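Local coordinates for protein 3-polyprenyl-4-hydroxybenzoate decarboxylase and related decarboxylases (Pelotomaculum thermopropionicum, PDB 6H6X) that binds prenylated FMN with manganese and potassium and probably decarboxylates aromatic acids reversibly, as an evolved dimeric form of the UbiD-family enzyme HmfF, at residues E178-V192 against G237-R251. The protein carries 8 engineered substitutions. Sequence-based numbering, arbitrary orientation.
Sequences ERAGRPLEIALAIGV and GAEIVIEGKILPGVR
E178 reaches from the last turn of helix 169-179 to P248, G249 and R251. E178 CB lies 4.0 Å from P248 CB. Beyond it CG stands between the backbone N and the carbonyl carbon (chi1 85°), and the extended chain brings E178 CD to 3.7 Å from R251 NH2, with G249 N little farther off. E178 OE1 takes G249 N at 2.7 Å, nearly along its C-O axis. E178 OE2 offers its syn lone pair to R251 NH2 at 2.8 Å, a salt bridge with an N-H...O angle of 165°; carboxylate and guanidinium are nearly coplanar, 17° apart. R251 NH1 also donates to V250 O, so two acceptors help to set how the guanidinium is turned. Cutting E178 back to an alanine is likely to leave G249 N and R251 NH2 without these acceptors, with the arginine head more loosely held by V250 O.

Past the Schellman motif at G181, the R182 carbonyl O lies against the P248 ring, and strands 184-190 and 240-246 pair antiparallel within the curled sheet of the Rift-related domain, L184 to I246 through I190 to I240. Eight backbone bonds join the hydrogen-bonded pairs. The pairing ends in a classic beta bulge: E239 and I240 both face I190, whose O accepts I240 N at 3.1 Å and E239 N at 3.2 Å.

On the face shared by L184, L188 and I190, L184 CD2 meets I246 CD1 at 4.0 Å, while I190 CD1 lies 4.2 Å from I242 CD1. L170 and F173 of helix 169-179 pack on L184; F174 packs on I246.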
# COMPACT_ATOMS: atom_id res chain seq x y z
N GLU B 178 31.64 -27.08 -22.18
CA GLU B 178 31.91 -28.33 -21.46
C GLU B 178 31.69 -29.61 -22.29
O GLU B 178 32.35 -30.60 -22.01
CB GLU B 178 31.35 -28.33 -20.02
CG GLU B 178 29.92 -28.72 -19.74
CD GLU B 178 29.61 -28.65 -18.24
OE1 GLU B 178 30.55 -28.64 -17.38
OE2 GLU B 178 28.42 -28.61 -17.89
N ARG B 179 30.90 -29.56 -23.37
CA ARG B 179 30.93 -30.65 -24.39
C ARG B 179 32.27 -30.78 -25.11
O ARG B 179 32.65 -31.87 -25.47
CB ARG B 179 29.84 -30.50 -25.45
CG ARG B 179 28.51 -31.00 -24.95
CD ARG B 179 27.40 -30.78 -25.97
NE ARG B 179 26.23 -30.23 -25.29
CZ ARG B 179 25.79 -28.97 -25.36
NH1 ARG B 179 26.38 -28.05 -26.14
NH2 ARG B 179 24.72 -28.63 -24.64
N ALA B 180 32.97 -29.67 -25.30
CA ALA B 180 34.35 -29.70 -25.83
C ALA B 180 35.44 -29.96 -24.76
O ALA B 180 36.63 -29.93 -25.09
CB ALA B 180 34.65 -28.40 -26.59
N GLY B 181 35.05 -30.18 -23.51
CA GLY B 181 36.00 -30.36 -22.40
C GLY B 181 36.88 -29.16 -22.05
O GLY B 181 37.92 -29.34 -21.42
N ARG B 182 36.44 -27.95 -22.41
CA ARG B 182 37.21 -26.70 -22.23
C ARG B 182 36.56 -25.78 -21.16
O ARG B 182 35.38 -25.84 -20.93
CB ARG B 182 37.23 -25.95 -23.57
CG ARG B 182 38.12 -26.52 -24.66
CD ARG B 182 37.56 -26.16 -26.04
NE ARG B 182 38.59 -25.76 -27.00
CZ ARG B 182 39.26 -26.56 -27.84
NH1 ARG B 182 39.05 -27.88 -27.86
NH2 ARG B 182 40.17 -26.05 -28.66
N PRO B 183 37.35 -24.93 -20.49
CA PRO B 183 36.66 -23.95 -19.66
C PRO B 183 36.00 -22.85 -20.51
O PRO B 183 36.34 -22.71 -21.69
CB PRO B 183 37.77 -23.37 -18.77
CG PRO B 183 39.07 -23.86 -19.32
CD PRO B 183 38.78 -25.06 -20.15
N LEU B 184 35.03 -22.15 -19.94
CA LEU B 184 34.46 -20.93 -20.54
C LEU B 184 35.06 -19.72 -19.86
O LEU B 184 34.87 -19.52 -18.66
CB LEU B 184 32.94 -20.91 -20.38
CG LEU B 184 32.27 -19.69 -21.00
CD1 LEU B 184 32.27 -19.78 -22.52
CD2 LEU B 184 30.85 -19.60 -20.47
N GLU B 185 35.79 -18.92 -20.63
CA GLU B 185 36.39 -17.68 -20.13
C GLU B 185 35.31 -16.62 -19.88
O GLU B 185 34.40 -16.46 -20.69
CB GLU B 185 37.38 -17.12 -21.17
CG GLU B 185 38.62 -17.99 -21.37
CD GLU B 185 39.69 -17.33 -22.23
OE1 GLU B 185 39.41 -16.34 -22.97
OE2 GLU B 185 40.84 -17.81 -22.17
N ILE B 186 35.41 -15.93 -18.75
CA ILE B 186 34.45 -14.89 -18.38
C ILE B 186 35.14 -13.73 -17.74
O ILE B 186 36.24 -13.85 -17.23
CB ILE B 186 33.37 -15.38 -17.38
CG1 ILE B 186 33.95 -15.68 -16.00
CG2 ILE B 186 32.64 -16.61 -17.93
CD1 ILE B 186 32.90 -16.06 -14.98
N ALA B 187 34.45 -12.61 -17.75
CA ALA B 187 34.81 -11.51 -16.89
C ALA B 187 33.64 -10.97 -16.07
O ALA B 187 32.50 -10.94 -16.52
CB ALA B 187 35.44 -10.41 -17.74
N LEU B 188 33.95 -10.54 -14.86
CA LEU B 188 32.99 -10.01 -13.93
C LEU B 188 33.31 -8.57 -13.69
O LEU B 188 34.43 -8.28 -13.29
CB LEU B 188 33.09 -10.75 -12.62
CG LEU B 188 32.80 -12.25 -12.72
CD1 LEU B 188 33.19 -12.88 -11.41
CD2 LEU B 188 31.33 -12.47 -12.98
N ALA B 189 32.38 -7.66 -13.92
CA ALA B 189 32.61 -6.24 -13.59
C ALA B 189 31.66 -5.71 -12.56
O ALA B 189 30.48 -5.93 -12.67
CB ALA B 189 32.49 -5.43 -14.85
N ILE B 190 32.18 -4.99 -11.58
CA ILE B 190 31.47 -4.52 -10.41
C ILE B 190 31.66 -3.03 -10.31
O ILE B 190 32.77 -2.54 -10.44
CB ILE B 190 32.00 -5.18 -9.15
CG1 ILE B 190 31.79 -6.70 -9.18
CG2 ILE B 190 31.30 -4.61 -7.91
CD1 ILE B 190 32.56 -7.43 -8.08
N GLY B 191 30.58 -2.29 -10.14
CA GLY B 191 30.71 -0.85 -9.98
C GLY B 191 30.60 -0.21 -11.33
O GLY B 191 31.58 0.38 -11.86
N VAL B 192 29.42 -0.33 -11.90
CA VAL B 192 29.11 0.30 -13.17
C VAL B 192 27.91 1.20 -13.05
O VAL B 192 27.18 1.23 -12.05
CB VAL B 192 28.90 -0.74 -14.27
CG1 VAL B 192 30.16 -1.56 -14.50
CG2 VAL B 192 27.74 -1.69 -13.96
N GLY B 237 35.73 2.01 -17.41
CA GLY B 237 35.45 2.77 -16.21
C GLY B 237 34.93 1.99 -14.99
O GLY B 237 34.59 2.60 -14.03
N ALA B 238 34.86 0.66 -15.03
CA ALA B 238 34.36 -0.12 -13.90
C ALA B 238 35.24 0.10 -12.66
O ALA B 238 36.33 0.56 -12.80
CB ALA B 238 34.29 -1.61 -14.23
N GLU B 239 34.76 -0.25 -11.47
CA GLU B 239 35.54 -0.12 -10.24
C GLU B 239 36.42 -1.30 -10.08
O GLU B 239 37.56 -1.17 -9.73
CB GLU B 239 34.61 0.04 -9.01
CG GLU B 239 33.81 1.33 -8.99
CD GLU B 239 34.68 2.58 -8.68
OE1 GLU B 239 35.63 2.47 -7.89
OE2 GLU B 239 34.41 3.70 -9.18
N ILE B 240 35.87 -2.49 -10.35
CA ILE B 240 36.57 -3.73 -10.14
C ILE B 240 36.21 -4.72 -11.26
O ILE B 240 35.05 -4.80 -11.65
CB ILE B 240 36.13 -4.37 -8.78
CG1 ILE B 240 36.57 -3.52 -7.58
CG2 ILE B 240 36.72 -5.74 -8.60
CD1 ILE B 240 35.57 -3.41 -6.46
N VAL B 241 37.20 -5.51 -11.72
CA VAL B 241 37.00 -6.59 -12.67
C VAL B 241 37.67 -7.83 -12.15
O VAL B 241 38.81 -7.78 -11.71
CB VAL B 241 37.56 -6.28 -14.07
CG1 VAL B 241 37.72 -7.53 -14.93
CG2 VAL B 241 36.69 -5.24 -14.77
N ILE B 242 36.95 -8.94 -12.21
CA ILE B 242 37.46 -10.22 -11.80
C ILE B 242 37.37 -11.06 -13.04
O ILE B 242 36.30 -11.28 -13.58
CB ILE B 242 36.66 -10.81 -10.62
CG1 ILE B 242 36.80 -9.91 -9.39
CG2 ILE B 242 37.10 -12.21 -10.29
CD1 ILE B 242 35.73 -10.20 -8.35
N GLU B 243 38.53 -11.56 -13.48
CA GLU B 243 38.68 -12.41 -14.65
C GLU B 243 38.77 -13.86 -14.23
O GLU B 243 39.35 -14.17 -13.21
CB GLU B 243 39.95 -12.02 -15.40
CG GLU B 243 40.06 -10.52 -15.73
CD GLU B 243 41.32 -10.14 -16.49
OE1 GLU B 243 42.10 -11.06 -16.86
OE2 GLU B 243 41.52 -8.91 -16.73
N GLY B 244 38.19 -14.75 -15.02
CA GLY B 244 38.31 -16.15 -14.70
C GLY B 244 37.67 -17.08 -15.69
O GLY B 244 37.44 -16.73 -16.86
N LYS B 245 37.38 -18.27 -15.22
CA LYS B 245 36.77 -19.26 -16.09
C LYS B 245 35.88 -20.21 -15.33
O LYS B 245 36.15 -20.52 -14.17
CB LYS B 245 37.87 -20.00 -16.86
CG LYS B 245 38.90 -20.69 -15.98
CD LYS B 245 40.20 -20.96 -16.72
CE LYS B 245 41.36 -21.25 -15.75
NZ LYS B 245 42.58 -21.81 -16.39
N ILE B 246 34.80 -20.63 -15.97
CA ILE B 246 33.92 -21.60 -15.37
C ILE B 246 34.49 -22.98 -15.76
O ILE B 246 34.71 -23.24 -16.94
CB ILE B 246 32.46 -21.45 -15.84
CG1 ILE B 246 31.95 -20.00 -15.76
CG2 ILE B 246 31.54 -22.34 -15.00
CD1 ILE B 246 30.61 -19.84 -16.44
N LEU B 247 34.74 -23.83 -14.78
CA LEU B 247 35.51 -25.06 -15.00
C LEU B 247 34.63 -26.14 -15.59
O LEU B 247 33.51 -26.37 -15.10
CB LEU B 247 36.12 -25.56 -13.69
CG LEU B 247 37.09 -24.60 -12.99
CD1 LEU B 247 37.59 -25.17 -11.67
CD2 LEU B 247 38.25 -24.23 -13.90
N PRO B 248 35.12 -26.84 -16.64
CA PRO B 248 34.26 -27.88 -17.26
C PRO B 248 34.05 -29.08 -16.31
O PRO B 248 34.99 -29.50 -15.64
CB PRO B 248 35.05 -28.27 -18.51
CG PRO B 248 36.48 -28.01 -18.16
CD PRO B 248 36.51 -26.91 -17.12
N GLY B 249 32.82 -29.57 -16.20
CA GLY B 249 32.52 -30.74 -15.39
C GLY B 249 32.43 -30.55 -13.88
O GLY B 249 31.62 -31.21 -13.22
N VAL B 250 33.21 -29.63 -13.31
CA VAL B 250 33.21 -29.48 -11.86
C VAL B 250 31.84 -29.00 -11.37
O VAL B 250 31.19 -28.13 -11.99
CB VAL B 250 34.32 -28.51 -11.38
CG1 VAL B 250 34.27 -28.36 -9.86
CG2 VAL B 250 35.68 -29.01 -11.82
N ARG B 251 31.42 -29.59 -10.25
CA ARG B 251 30.20 -29.22 -9.54
C ARG B 251 30.52 -29.22 -8.06
O ARG B 251 31.03 -30.21 -7.55
CB ARG B 251 29.07 -30.21 -9.81
CG ARG B 251 28.61 -30.24 -11.26
CD ARG B 251 27.92 -28.93 -11.62
NE ARG B 251 27.35 -28.98 -12.97
CZ ARG B 251 28.02 -28.74 -14.10
NH1 ARG B 251 29.31 -28.40 -14.08
NH2 ARG B 251 27.39 -28.86 -15.26